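Long-range contacts in transferrin (Manduca sexta, PDB 6WB6), which carries iron in an insect, binding a single ferric ion per molecule together with a carbonate or bicarbonate anion: residues 90-96 and 217-223; 114-120 and 201-207; 124-128 and 151-155; 160-165 and 184-189. One frame throughout, in Å; residues are numbered along the deposited sequence.

Interaction 1: 90-96 and 217-223. With FE (Fe (III) ion), chain E.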
loop_
_atom_site.group_PDB
_atom_site.type_symbol
_atom_site.label_atom_id
_atom_site.label_comp_id
_atom_site.label_asym_id
_atom_site.label_seq_id
_atom_site.Cartn_x
_atom_site.Cartn_y
_atom_site.Cartn_z
ATOM N N TYR A 90 -10.919 -5.104 -21.783
ATOM C CA TYR A 90 -10.244 -6.305 -22.348
ATOM C C TYR A 90 -10.903 -7.573 -21.855
ATOM O O TYR A 90 -11.304 -7.644 -20.764
ATOM C CB TYR A 90 -8.736 -6.457 -22.144
ATOM C CG TYR A 90 -8.153 -6.224 -20.783
ATOM C CD1 TYR A 90 -8.287 -7.175 -19.799
ATOM C CD2 TYR A 90 -7.397 -5.103 -20.513
ATOM C CE1 TYR A 90 -7.720 -7.005 -18.561
ATOM C CE2 TYR A 90 -6.815 -4.917 -19.285
ATOM C CZ TYR A 90 -6.999 -5.866 -18.308
ATOM O OH TYR A 90 -6.452 -5.712 -17.116
ATOM N N GLU A 91 -11.001 -8.504 -22.759
ATOM C CA GLU A 91 -11.550 -9.812 -22.477
ATOM C C GLU A 91 -10.434 -10.772 -22.118
ATOM O O GLU A 91 -9.381 -10.795 -22.770
ATOM C CB GLU A 91 -12.310 -10.342 -23.683
ATOM C CG GLU A 91 -13.486 -9.464 -24.064
ATOM C CD GLU A 91 -13.894 -9.727 -25.482
ATOM O OE1 GLU A 91 -13.178 -9.238 -26.382
ATOM O OE2 GLU A 91 -14.875 -10.474 -25.689
ATOM N N ALA A 92 -10.688 -11.562 -21.079
ATOM C CA ALA A 92 -9.752 -12.556 -20.590
ATOM C C ALA A 92 -9.965 -13.826 -21.385
ATOM O O ALA A 92 -11.099 -14.237 -21.617
ATOM C CB ALA A 92 -9.964 -12.826 -19.092
ATOM N N VAL A 93 -8.873 -14.445 -21.813
ATOM C CA VAL A 93 -8.979 -15.644 -22.617
ATOM C C VAL A 93 -8.009 -16.675 -22.086
ATOM O O VAL A 93 -7.061 -16.365 -21.359
ATOM C CB VAL A 93 -8.736 -15.375 -24.134
ATOM C CG1 VAL A 93 -9.862 -14.498 -24.679
ATOM C CG2 VAL A 93 -7.426 -14.775 -24.389
ATOM N N ILE A 94 -8.281 -17.918 -22.472
ATOM C CA ILE A 94 -7.439 -19.081 -22.220
ATOM C C ILE A 94 -6.928 -19.552 -23.581
ATOM O O ILE A 94 -7.729 -19.816 -24.484
ATOM C CB ILE A 94 -8.223 -20.209 -21.537
ATOM C CG1 ILE A 94 -9.016 -19.709 -20.319
ATOM C CG2 ILE A 94 -7.256 -21.330 -21.133
ATOM C CD1 ILE A 94 -9.944 -20.743 -19.765
ATOM N N VAL A 95 -5.610 -19.651 -23.746
ATOM C CA VAL A 95 -5.018 -19.986 -25.043
ATOM C C VAL A 95 -4.194 -21.264 -24.891
ATOM O O VAL A 95 -3.332 -21.357 -24.011
ATOM C CB VAL A 95 -4.170 -18.832 -25.609
ATOM C CG1 VAL A 95 -3.566 -19.215 -26.978
ATOM C CG2 VAL A 95 -5.010 -17.495 -25.734
ATOM N N VAL A 96 -4.455 -22.237 -25.767
ATOM C CA VAL A 96 -3.815 -23.546 -25.755
ATOM C C VAL A 96 -3.301 -23.871 -27.156
ATOM O O VAL A 96 -3.670 -23.231 -28.141
ATOM C CB VAL A 96 -4.781 -24.650 -25.286
ATOM C CG1 VAL A 96 -5.169 -24.435 -23.861
ATOM C CG2 VAL A 96 -6.023 -24.675 -26.174
ATOM N N GLU A 217 1.561 -24.999 -21.683
ATOM C CA GLU A 217 0.415 -25.711 -22.223
ATOM C C GLU A 217 -0.888 -24.941 -22.137
ATOM O O GLU A 217 -1.865 -25.342 -22.780
ATOM C CB GLU A 217 0.250 -27.060 -21.515
ATOM C CG GLU A 217 1.218 -28.130 -21.998
ATOM C CD GLU A 217 1.427 -29.204 -20.949
ATOM O OE1 GLU A 217 1.529 -28.815 -19.760
ATOM O OE2 GLU A 217 1.475 -30.414 -21.304
ATOM N N VAL A 218 -0.932 -23.861 -21.365
ATOM C CA VAL A 218 -2.076 -22.967 -21.332
ATOM C C VAL A 218 -1.556 -21.579 -21.005
ATOM O O VAL A 218 -0.616 -21.433 -20.229
ATOM C CB VAL A 218 -3.128 -23.453 -20.305
ATOM C CG1 VAL A 218 -2.523 -23.508 -18.913
ATOM C CG2 VAL A 218 -4.335 -22.555 -20.322
ATOM N N ALA A 219 -2.151 -20.563 -21.621
ATOM C CA ALA A 219 -1.777 -19.170 -21.397
ATOM C C ALA A 219 -3.045 -18.434 -21.017
ATOM O O ALA A 219 -4.087 -18.643 -21.638
ATOM C CB ALA A 219 -1.150 -18.528 -22.639
ATOM N N PHE A 220 -2.978 -17.653 -19.951
ATOM C CA PHE A 220 -4.063 -16.770 -19.557
ATOM C C PHE A 220 -3.682 -15.342 -19.948
ATOM O O PHE A 220 -2.739 -14.772 -19.394
ATOM C CB PHE A 220 -4.332 -16.896 -18.057
ATOM C CG PHE A 220 -4.688 -18.304 -17.629
ATOM C CD1 PHE A 220 -5.949 -18.807 -17.858
ATOM C CD2 PHE A 220 -3.756 -19.122 -17.026
ATOM C CE1 PHE A 220 -6.281 -20.096 -17.467
ATOM C CE2 PHE A 220 -4.088 -20.425 -16.636
ATOM C CZ PHE A 220 -5.350 -20.904 -16.867
ATOM N N THR A 221 -4.405 -14.768 -20.901
ATOM C CA THR A 221 -4.062 -13.444 -21.357
ATOM C C THR A 221 -5.339 -12.768 -21.870
ATOM O O THR A 221 -6.456 -13.119 -21.464
ATOM C CB THR A 221 -2.918 -13.573 -22.371
ATOM O OG1 THR A 221 -2.520 -12.290 -22.810
ATOM C CG2 THR A 221 -3.336 -14.466 -23.570
ATOM N N LYS A 222 -5.182 -11.763 -22.722
ATOM C CA LYS A 222 -6.332 -11.045 -23.257
ATOM C C LYS A 222 -6.272 -11.048 -24.777
ATOM O O LYS A 222 -5.234 -11.299 -25.385
ATOM C CB LYS A 222 -6.440 -9.606 -22.733
ATOM C CG LYS A 222 -5.342 -8.658 -23.141
ATOM C CD LYS A 222 -5.625 -7.240 -22.664
ATOM C CE LYS A 222 -4.377 -6.386 -22.740
ATOM N NZ LYS A 222 -4.469 -5.126 -21.917
ATOM N N VAL A 223 -7.419 -10.733 -25.373
ATOM C CA VAL A 223 -7.630 -10.971 -26.793
ATOM C C VAL A 223 -6.667 -10.147 -27.617
ATOM O O VAL A 223 -6.068 -10.628 -28.581
ATOM C CB VAL A 223 -9.084 -10.642 -27.166
ATOM C CG1 VAL A 223 -9.256 -10.592 -28.689
ATOM C CG2 VAL A 223 -9.976 -11.640 -26.526
HETATM FE FE FE E . -4.412 -6.469 -16.979
#

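Interaction 2: 114-120 and 201-207. With FE (Fe (III) ion), chain E; CO3 (carbonate ion), chain G.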
loop_
_atom_site.group_PDB
_atom_site.type_symbol
_atom_site.label_atom_id
_atom_site.label_comp_id
_atom_site.label_asym_id
_atom_site.label_seq_id
_atom_site.Cartn_x
_atom_site.Cartn_y
_atom_site.Cartn_z
ATOM N N CYS A 114 0.861 -20.409 -18.213
ATOM C CA CYS A 114 1.557 -19.171 -18.522
ATOM C C CYS A 114 0.667 -17.995 -18.164
ATOM O O CYS A 114 -0.390 -17.794 -18.776
ATOM C CB CYS A 114 1.942 -19.105 -20.002
ATOM S SG CYS A 114 2.911 -20.481 -20.602
ATOM N N HIS A 115 1.121 -17.194 -17.214
ATOM C CA HIS A 115 0.325 -16.146 -16.615
ATOM C C HIS A 115 0.980 -14.812 -16.906
ATOM O O HIS A 115 2.201 -14.719 -17.068
ATOM C CB HIS A 115 0.203 -16.331 -15.084
ATOM C CG HIS A 115 -0.492 -17.602 -14.684
ATOM N ND1 HIS A 115 -1.826 -17.649 -14.342
ATOM C CD2 HIS A 115 -0.043 -18.875 -14.606
ATOM C CE1 HIS A 115 -2.176 -18.896 -14.091
ATOM N NE2 HIS A 115 -1.107 -19.658 -14.218
ATOM N N THR A 116 0.164 -13.769 -16.943
ATOM C CA THR A 116 0.713 -12.428 -17.099
ATOM C C THR A 116 1.570 -12.066 -15.904
ATOM O O THR A 116 2.725 -11.650 -16.046
ATOM C CB THR A 116 -0.417 -11.424 -17.263
ATOM O OG1 THR A 116 -1.243 -11.442 -16.092
ATOM C CG2 THR A 116 -1.224 -11.780 -18.455
ATOM N N GLY A 117 1.013 -12.224 -14.713
ATOM C CA GLY A 117 1.733 -11.921 -13.502
ATOM C C GLY A 117 0.765 -11.874 -12.347
ATOM O O GLY A 117 -0.452 -11.860 -12.528
ATOM N N VAL A 118 1.328 -11.822 -11.144
ATOM C CA VAL A 118 0.498 -11.901 -9.949
ATOM C C VAL A 118 -0.416 -10.686 -9.844
ATOM O O VAL A 118 -0.047 -9.555 -10.191
ATOM C CB VAL A 118 1.356 -12.047 -8.682
ATOM C CG1 VAL A 118 2.095 -10.767 -8.348
ATOM C CG2 VAL A 118 0.462 -12.485 -7.509
ATOM N N ASN A 119 -1.616 -10.929 -9.335
ATOM C CA ASN A 119 -2.601 -9.922 -8.980
ATOM C C ASN A 119 -3.149 -9.194 -10.186
ATOM O O ASN A 119 -3.771 -8.150 -10.040
ATOM C CB ASN A 119 -2.028 -8.917 -7.988
ATOM C CG ASN A 119 -1.758 -9.543 -6.642
ATOM O OD1 ASN A 119 -2.500 -10.407 -6.209
ATOM N ND2 ASN A 119 -0.681 -9.131 -5.994
ATOM N N ARG A 120 -2.937 -9.718 -11.371
ATOM C CA ARG A 120 -3.458 -9.093 -12.576
ATOM C C ARG A 120 -4.769 -9.752 -12.983
ATOM O O ARG A 120 -5.126 -10.829 -12.503
ATOM C CB ARG A 120 -2.419 -9.178 -13.692
ATOM C CG ARG A 120 -1.174 -8.344 -13.392
ATOM C CD ARG A 120 -0.020 -8.506 -14.420
ATOM N NE ARG A 120 -0.377 -8.092 -15.771
ATOM C CZ ARG A 120 0.509 -7.794 -16.728
ATOM N NH1 ARG A 120 1.818 -7.857 -16.466
ATOM N NH2 ARG A 120 0.086 -7.439 -17.954
ATOM N N TYR A 201 8.718 -13.975 -20.506
ATOM C CA TYR A 201 7.617 -14.930 -20.501
ATOM C C TYR A 201 6.475 -14.511 -19.571
ATOM O O TYR A 201 5.644 -15.342 -19.200
ATOM C CB TYR A 201 8.153 -16.319 -20.140
ATOM C CG TYR A 201 9.045 -16.900 -21.229
ATOM C CD1 TYR A 201 8.776 -16.658 -22.569
ATOM C CD2 TYR A 201 10.161 -17.658 -20.919
ATOM C CE1 TYR A 201 9.579 -17.164 -23.557
ATOM C CE2 TYR A 201 10.961 -18.171 -21.904
ATOM C CZ TYR A 201 10.661 -17.913 -23.222
ATOM O OH TYR A 201 11.457 -18.418 -24.198
ATOM N N SER A 202 6.396 -13.230 -19.223
ATOM C CA SER A 202 5.357 -12.708 -18.352
ATOM C C SER A 202 4.623 -11.615 -19.104
ATOM O O SER A 202 5.002 -11.232 -20.212
ATOM C CB SER A 202 5.938 -12.185 -17.026
ATOM O OG SER A 202 6.748 -11.046 -17.253
ATOM N N GLY A 203 3.545 -11.144 -18.522
ATOM C CA GLY A 203 2.758 -10.115 -19.181
ATOM C C GLY A 203 1.904 -10.725 -20.286
ATOM O O GLY A 203 1.935 -11.930 -20.538
ATOM N N TYR A 204 1.090 -9.887 -20.912
ATOM C CA TYR A 204 0.119 -10.337 -21.938
ATOM C C TYR A 204 0.798 -11.029 -23.111
ATOM O O TYR A 204 0.298 -11.995 -23.535
ATOM C CB TYR A 204 -0.739 -9.194 -22.461
ATOM C CG TYR A 204 -1.494 -8.388 -21.436
ATOM C CD1 TYR A 204 -2.610 -8.890 -20.798
ATOM C CD2 TYR A 204 -1.116 -7.099 -21.177
ATOM C CE1 TYR A 204 -3.322 -8.148 -19.887
ATOM C CE2 TYR A 204 -1.823 -6.328 -20.300
ATOM C CZ TYR A 204 -2.899 -6.865 -19.638
ATOM O OH TYR A 204 -3.586 -6.058 -18.867
ATOM N N GLU A 205 1.888 -10.486 -23.593
ATOM C CA GLU A 205 2.580 -11.085 -24.725
ATOM C C GLU A 205 3.514 -12.198 -24.287
ATOM O O GLU A 205 3.574 -13.233 -24.938
ATOM C CB GLU A 205 3.385 -10.032 -25.482
ATOM C CG GLU A 205 3.756 -10.468 -26.874
ATOM C CD GLU A 205 4.408 -9.355 -27.660
ATOM O OE1 GLU A 205 4.282 -8.176 -27.244
ATOM O OE2 GLU A 205 5.040 -9.666 -28.693
ATOM N N GLY A 206 4.242 -11.996 -23.182
ATOM C CA GLY A 206 5.143 -13.020 -22.691
ATOM C C GLY A 206 4.438 -14.312 -22.335
ATOM O O GLY A 206 5.006 -15.394 -22.475
ATOM N N ALA A 207 3.192 -14.231 -21.886
ATOM C CA ALA A 207 2.459 -15.460 -21.632
ATOM C C ALA A 207 2.274 -16.260 -22.910
ATOM O O ALA A 207 2.347 -17.485 -22.891
ATOM C CB ALA A 207 1.106 -15.148 -21.010
HETATM FE FE FE E . -4.412 -6.469 -16.979
HETATM C C CO3 G . -3.831 -8.686 -16.783
HETATM O O1 CO3 G . -2.833 -7.855 -16.743
HETATM O O2 CO3 G . -3.583 -9.899 -16.446
HETATM O O3 CO3 G . -5.041 -8.357 -17.122
HETATM O O HOH W 1 3.580 -16.625 -18.617
HETATM O O HOH W 2 2.050 -7.080 -20.088
#

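Interaction 3: 124-128 and 151-155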
loop_
_atom_site.group_PDB
_atom_site.type_symbol
_atom_site.label_atom_id
_atom_site.label_comp_id
_atom_site.label_asym_id
_atom_site.label_seq_id
_atom_site.Cartn_x
_atom_site.Cartn_y
_atom_site.Cartn_z
ATOM N N TYR A 124 -4.547 -13.811 -13.653
ATOM C CA TYR A 124 -4.514 -14.286 -12.273
ATOM C C TYR A 124 -5.856 -14.226 -11.541
ATOM O O TYR A 124 -6.394 -15.272 -11.149
ATOM C CB TYR A 124 -3.470 -13.485 -11.520
ATOM C CG TYR A 124 -3.132 -14.001 -10.175
ATOM C CD1 TYR A 124 -2.115 -14.935 -10.000
ATOM C CD2 TYR A 124 -3.807 -13.546 -9.055
ATOM C CE1 TYR A 124 -1.779 -15.397 -8.732
ATOM C CE2 TYR A 124 -3.488 -14.012 -7.777
ATOM C CZ TYR A 124 -2.480 -14.926 -7.617
ATOM O OH TYR A 124 -2.172 -15.365 -6.335
ATOM N N LYS A 125 -6.384 -13.014 -11.337
ATOM C CA LYS A 125 -7.622 -12.842 -10.589
ATOM C C LYS A 125 -8.789 -13.513 -11.274
ATOM O O LYS A 125 -9.602 -14.160 -10.621
ATOM C CB LYS A 125 -7.923 -11.358 -10.393
ATOM C CG LYS A 125 -6.789 -10.598 -9.710
ATOM C CD LYS A 125 -7.187 -9.216 -9.270
ATOM C CE LYS A 125 -7.305 -8.250 -10.443
ATOM N NZ LYS A 125 -7.817 -6.902 -9.981
ATOM N N ILE A 126 -8.903 -13.366 -12.586
ATOM C CA ILE A 126 -10.008 -13.990 -13.303
ATOM C C ILE A 126 -9.803 -15.507 -13.249
ATOM O O ILE A 126 -10.696 -16.235 -12.776
ATOM C CB ILE A 126 -10.101 -13.424 -14.731
ATOM C CG1 ILE A 126 -10.622 -11.973 -14.664
ATOM C CG2 ILE A 126 -10.962 -14.289 -15.644
ATOM C CD1 ILE A 126 -10.845 -11.358 -15.998
ATOM N N PRO A 127 -8.663 -16.038 -13.674
ATOM C CA PRO A 127 -8.502 -17.498 -13.579
ATOM C C PRO A 127 -8.803 -18.030 -12.189
ATOM O O PRO A 127 -9.457 -19.068 -12.044
ATOM C CB PRO A 127 -7.044 -17.701 -13.974
ATOM C CG PRO A 127 -6.788 -16.658 -14.957
ATOM C CD PRO A 127 -7.558 -15.436 -14.457
ATOM N N LEU A 128 -8.343 -17.345 -11.149
ATOM C CA LEU A 128 -8.639 -17.826 -9.811
ATOM C C LEU A 128 -10.132 -17.783 -9.547
ATOM O O LEU A 128 -10.681 -18.724 -8.967
ATOM C CB LEU A 128 -7.870 -17.020 -8.773
ATOM C CG LEU A 128 -6.421 -17.427 -8.545
ATOM C CD1 LEU A 128 -5.653 -16.363 -7.778
ATOM C CD2 LEU A 128 -6.333 -18.721 -7.793
ATOM N N GLU A 151 -3.812 -19.047 -2.228
ATOM C CA GLU A 151 -3.932 -18.970 -3.685
ATOM C C GLU A 151 -2.715 -19.541 -4.367
ATOM O O GLU A 151 -2.829 -20.263 -5.359
ATOM C CB GLU A 151 -4.064 -17.515 -4.133
ATOM C CG GLU A 151 -5.249 -16.833 -3.661
ATOM C CD GLU A 151 -5.194 -15.328 -3.906
ATOM O OE1 GLU A 151 -4.201 -14.797 -4.491
ATOM O OE2 GLU A 151 -6.179 -14.685 -3.524
ATOM N N LEU A 152 -1.536 -19.132 -3.899
ATOM C CA LEU A 152 -0.289 -19.583 -4.487
ATOM C C LEU A 152 -0.099 -21.081 -4.275
ATOM O O LEU A 152 0.419 -21.780 -5.152
ATOM C CB LEU A 152 0.873 -18.816 -3.865
ATOM C CG LEU A 152 0.865 -17.298 -4.097
ATOM C CD1 LEU A 152 1.755 -16.564 -3.069
ATOM C CD2 LEU A 152 1.315 -17.003 -5.530
ATOM N N LYS A 153 -0.491 -21.585 -3.107
ATOM C CA LYS A 153 -0.450 -23.024 -2.885
ATOM C C LYS A 153 -1.401 -23.710 -3.842
ATOM O O LYS A 153 -1.027 -24.662 -4.534
ATOM C CB LYS A 153 -0.804 -23.348 -1.438
ATOM C CG LYS A 153 -0.739 -24.828 -1.092
ATOM C CD LYS A 153 -0.867 -25.015 0.423
ATOM N N ALA A 154 -2.607 -23.158 -3.969
ATOM C CA ALA A 154 -3.600 -23.720 -4.870
ATOM C C ALA A 154 -3.062 -23.765 -6.295
ATOM O O ALA A 154 -3.144 -24.790 -6.971
ATOM C CB ALA A 154 -4.892 -22.904 -4.790
ATOM N N LEU A 155 -2.515 -22.660 -6.778
ATOM C CA LEU A 155 -1.999 -22.674 -8.137
ATOM C C LEU A 155 -0.855 -23.681 -8.289
ATOM O O LEU A 155 -0.849 -24.477 -9.233
ATOM C CB LEU A 155 -1.579 -21.267 -8.529
ATOM C CG LEU A 155 -2.813 -20.363 -8.728
ATOM C CD1 LEU A 155 -2.431 -18.907 -8.567
ATOM C CD2 LEU A 155 -3.501 -20.624 -10.112
#

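Interaction 4: 160-165 and 184-189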
loop_
_atom_site.group_PDB
_atom_site.type_symbol
_atom_site.label_atom_id
_atom_site.label_comp_id
_atom_site.label_asym_id
_atom_site.label_seq_id
_atom_site.Cartn_x
_atom_site.Cartn_y
_atom_site.Cartn_z
ATOM N N ALA A 160 1.168 -27.989 -13.024
ATOM C CA ALA A 160 2.458 -28.650 -12.867
ATOM C C ALA A 160 3.555 -27.628 -12.681
ATOM O O ALA A 160 4.397 -27.746 -11.788
ATOM C CB ALA A 160 2.755 -29.511 -14.100
ATOM N N LYS A 161 3.580 -26.636 -13.555
ATOM C CA LYS A 161 4.509 -25.535 -13.483
ATOM C C LYS A 161 3.762 -24.308 -13.968
ATOM O O LYS A 161 2.747 -24.420 -14.663
ATOM C CB LYS A 161 5.752 -25.771 -14.354
ATOM C CG LYS A 161 6.542 -27.000 -14.049
ATOM C CD LYS A 161 7.837 -27.018 -14.879
ATOM C CE LYS A 161 8.828 -28.024 -14.324
ATOM N NZ LYS A 161 9.902 -28.299 -15.304
ATOM N N SER A 162 4.256 -23.138 -13.592
ATOM C CA SER A 162 3.653 -21.910 -14.089
ATOM C C SER A 162 4.733 -20.856 -14.255
ATOM O O SER A 162 5.907 -21.076 -13.935
ATOM C CB SER A 162 2.552 -21.423 -13.164
ATOM O OG SER A 162 1.712 -22.494 -12.736
ATOM N N CYS A 163 4.331 -19.714 -14.810
ATOM C CA CYS A 163 5.102 -18.483 -14.686
ATOM C C CYS A 163 4.194 -17.404 -14.118
ATOM O O CYS A 163 3.340 -16.868 -14.840
ATOM C CB CYS A 163 5.688 -18.016 -16.027
ATOM S SG CYS A 163 6.574 -16.481 -15.804
ATOM N N ILE A 164 4.412 -17.040 -12.850
ATOM C CA ILE A 164 3.590 -16.008 -12.223
ATOM C C ILE A 164 4.492 -15.033 -11.485
ATOM O O ILE A 164 4.680 -15.138 -10.264
ATOM C CB ILE A 164 2.527 -16.600 -11.281
ATOM C CG1 ILE A 164 1.631 -17.586 -12.014
ATOM C CG2 ILE A 164 1.620 -15.474 -10.786
ATOM C CD1 ILE A 164 0.531 -18.205 -11.100
ATOM N N VAL A 165 5.019 -14.050 -12.220
ATOM C CA VAL A 165 6.028 -13.136 -11.693
ATOM C C VAL A 165 5.384 -12.016 -10.894
ATOM O O VAL A 165 4.164 -11.812 -10.927
ATOM C CB VAL A 165 6.909 -12.538 -12.811
ATOM C CG1 VAL A 165 7.392 -13.593 -13.726
ATOM C CG2 VAL A 165 6.169 -11.500 -13.616
ATOM N N HIS A 184 7.700 -23.675 -8.234
ATOM C CA HIS A 184 7.040 -24.177 -9.433
ATOM C C HIS A 184 6.265 -23.080 -10.159
ATOM O O HIS A 184 6.082 -23.147 -11.381
ATOM C CB HIS A 184 6.088 -25.317 -9.070
ATOM C CG HIS A 184 6.750 -26.653 -8.985
ATOM N ND1 HIS A 184 6.090 -27.783 -8.546
ATOM C CD2 HIS A 184 8.012 -27.044 -9.283
ATOM C CE1 HIS A 184 6.918 -28.812 -8.577
ATOM N NE2 HIS A 184 8.089 -28.392 -9.022
ATOM N N LEU A 185 5.818 -22.061 -9.432
ATOM C CA LEU A 185 5.073 -20.966 -10.037
ATOM C C LEU A 185 5.951 -20.055 -10.886
ATOM O O LEU A 185 5.421 -19.157 -11.556
ATOM C CB LEU A 185 4.395 -20.173 -8.938
ATOM C CG LEU A 185 3.318 -20.968 -8.193
ATOM C CD1 LEU A 185 2.778 -20.164 -7.059
ATOM C CD2 LEU A 185 2.180 -21.369 -9.086
ATOM N N CYS A 186 7.266 -20.264 -10.851
ATOM C CA CYS A 186 8.248 -19.453 -11.568
ATOM C C CYS A 186 9.061 -20.254 -12.589
ATOM O O CYS A 186 9.911 -19.668 -13.266
ATOM C CB CYS A 186 9.202 -18.802 -10.557
ATOM S SG CYS A 186 8.379 -17.887 -9.203
ATOM N N SER A 187 8.804 -21.564 -12.726
ATOM C CA SER A 187 9.654 -22.463 -13.515
ATOM C C SER A 187 9.474 -22.282 -15.010
ATOM O O SER A 187 10.365 -22.649 -15.775
ATOM C CB SER A 187 9.354 -23.929 -13.187
ATOM O OG SER A 187 9.283 -24.105 -11.805
ATOM N N MET A 188 8.329 -21.758 -15.436
ATOM C CA MET A 188 8.080 -21.440 -16.827
ATOM C C MET A 188 8.582 -20.052 -17.224
ATOM O O MET A 188 8.542 -19.712 -18.415
ATOM C CB MET A 188 6.586 -21.539 -17.110
ATOM C CG MET A 188 5.984 -22.924 -16.900
ATOM S SD MET A 188 6.855 -24.246 -17.792
ATOM C CE MET A 188 6.429 -23.850 -19.475
ATOM N N CYS A 189 9.074 -19.260 -16.278
ATOM C CA CYS A 189 9.489 -17.899 -16.593
ATOM C C CYS A 189 10.856 -17.863 -17.263
ATOM O O CYS A 189 11.651 -18.809 -17.191
ATOM C CB CYS A 189 9.561 -17.050 -15.335
ATOM S SG CYS A 189 8.006 -17.008 -14.464
HETATM O O HOH W 3 3.731 -27.611 -9.129
#

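Interaction 1: 90-96 and 217-223
The Phe220 ring has Ile94 running alongside it, CG1 4.0 Å from Phe220 CE1, and carries Val218 CG2 over one face, displaced toward the rim. Ile94 CG2 and Val218 CG2 press together at 3.3 Å, closer than methyl groups usually stand. The second flat group, the Tyr90 ring, is approached obliquely by Lys222, whose extended chain brings NZ to 3.2 Å from Tyr90 CD2 and also makes a cation-pi contact with Tyr204. Tyr90 OH, which also receives a hydrogen bond from Arg271, binds the ferric ion at 2.2 Å; the positive charges gathered here would be expected to favour a phenolate. The backbones form an antiparallel pair: Val93 and Thr221 bond mutually, as do Val95 and Ala219, where Ala219 N lies 2.8 Å from Val95 O. A longer bond of 3.3 Å, from Val223 N to Glu91 O, carries the pairing into the start of the next helix. This is part of the mixed sheet of the iron-binding lobe. Val95, Ala219 and Thr221 face helix 203-213, whereas Ala92, on the opposite side, packs on helix 121-131; strands 249-252 and 269-271 continue the sheet beyond 90-97, and strand 112-114 beyond 218-222.

Interaction 2: 114-120 and 201-207
Tyr201 O and His115 O are bridged by one water that donates to both carbonyls. Ser202 follows with its CB 3.4 Å from Thr116 O, its OG being held by Asp199 O. Gly203 N then gives the direct backbone bond, 2.7 Å to Thr116 O with an N-H...O angle of 165°, in the carbonyl plane and on a lone pair; a positive phi makes glycine apt at this point. Tyr204, in the first turn of helix 203-213, reaches back over the loop. Its OH binds the ferric ion at 2.1 Å, and Arg120 NH2 stands over one ring face toward the rim, a cation-pi contact with the guanidinium nearly perpendicular to the ring (84°). A second water joins Arg120 NH2 to Tyr204 N. At Ala207 the side chain packs on Cys114, CB to CB 4.2 Å, beside the Cys114-Cys210 disulfide.

The carbonate lies between the 114-120 loop, the Tyr204 ring and the start of helix 121-131. A bend at chi3 (62°) turns the Arg120 guanidinium so that NE donates to carbonate O1 at 2.7 Å; Thr116 OG1 donates to carbonate O2 at 2.8 Å, and the backbone nitrogens of Val122 and Gly123 add two more bonds. Carbonate O1 and O3 both bind the iron, 2.1 Å and 2.0 Å away. Metal and anion are thus bound as one unit, the synergistic anion site of transferrins.

Interaction 3: 124-128 and 151-155
With chi1 at -169°, Tyr124 CG lies opposite the backbone N across the CA-CB bond, and the ring extends from helix 121-131 to helix 147-158, where Glu151, its chain extended beyond CG, meets the phenol. The two helices belong to the iron-binding lobe of the transferrin fold; their local segments cross at 70° with axes 12.1 Å apart, so long side chains must span the gap. Tyr124 OH donates to Glu151 OE1 at 2.8 Å, reaching the oxygen on its anti side, 17° out of the carboxylate plane. This buried carboxylate has further partners: Lys148 at OE1, and Arg344 and His346 at OE2, so it is likely to be ionised and is shared with the chain beyond helix 338-342. Leu128, one turn after Tyr124, places CD1 over one face of the ring toward its rim. Leu155 crosses the ring obliquely, CD1 3.6 Å from Tyr124 CE1, and meets Leu128 at about a right angle. A phenylalanine in place of Tyr124 would probably keep the contacts with both leucines but leave Glu151 OE1 without its phenol donor, relying on Lys148. Val122 and Gly123, at the start of helix 121-131, bind the carbonate through their backbone nitrogens, and Tyr124, the very next residue, joins that helix to helix 147-158. Between the leucines, Leu128 CD2 sits 4.0 Å from Leu155 CD1.

Interaction 4: 160-165 and 184-189
Ser162 and the 184-189 loop exchange backbone bonds in both directions: Ser162 N donates to His184 O at 2.9 Å, and Ser162 O accepts from Met188 N, also at 2.9 Å. A loop cross-linked by a disulfide folds against the short strand 161-163 of the lobe's mixed sheet and ends in a type I beta turn from Cys186 to Cys189. The Met188 N-H points straight at its acceptor (163°) but comes from above the carbonyl plane rather than onto a lone pair. Ile164 N bonds to Leu185 O at 2.7 Å, approaching the oxygen nearly end-on (C=O...N 174°). The other edge of the strand is satisfied by strand 112-114 and the residue after it: the backbones of Lys161 and Cys163 bond to Ser113, and that of Cys163 also to His115. Ser162 OG pairs with Ser113 OG, and Met188 O accepts from Asn214 ND2. Met188, bent at chi2 and chi3, lays CG 3.8 Å from Lys161 CB, crossing that chain at about a right angle. An alanine in place of Met188 would lack CG and SD, and Lys161 CB would probably lose its packing on this side, leaving Ser187 CB as the lysine's remaining side-chain contact with the loop. On the buried side Ile164 CD1 faces Leu185 CD2, and Leu185 packs on helix 147-158. The Cys163-Cys189 bridge, chi3 108°, locks the loop end, with Val165 CG1 3.5 Å from Cys189 SG.

Overall arrangement
All four contacts lie in the lobe that holds the iron, and interactions 2, 3 and 4 are nested within the chain loop that interaction 1 closes. Interaction 1 is buried and interaction 2 only partly so; they share the ferric ion, each giving one tyrosine, and Cys114 bonds through its backbone to both Val218 and Phe220. Interaction 3 is wholly buried and combines leucine packing with one phenol-carboxylate hydrogen bond. Interaction 4 reaches the surface at Lys161 and His184 and relies on backbone bonds and a disulfide, yet Ile164 and Leu185 pack inward on Leu155 of interaction 3. Sheet pairing and anion chemistry thus form the site itself, while the helix packing and the disulfide lie progressively farther from the metal.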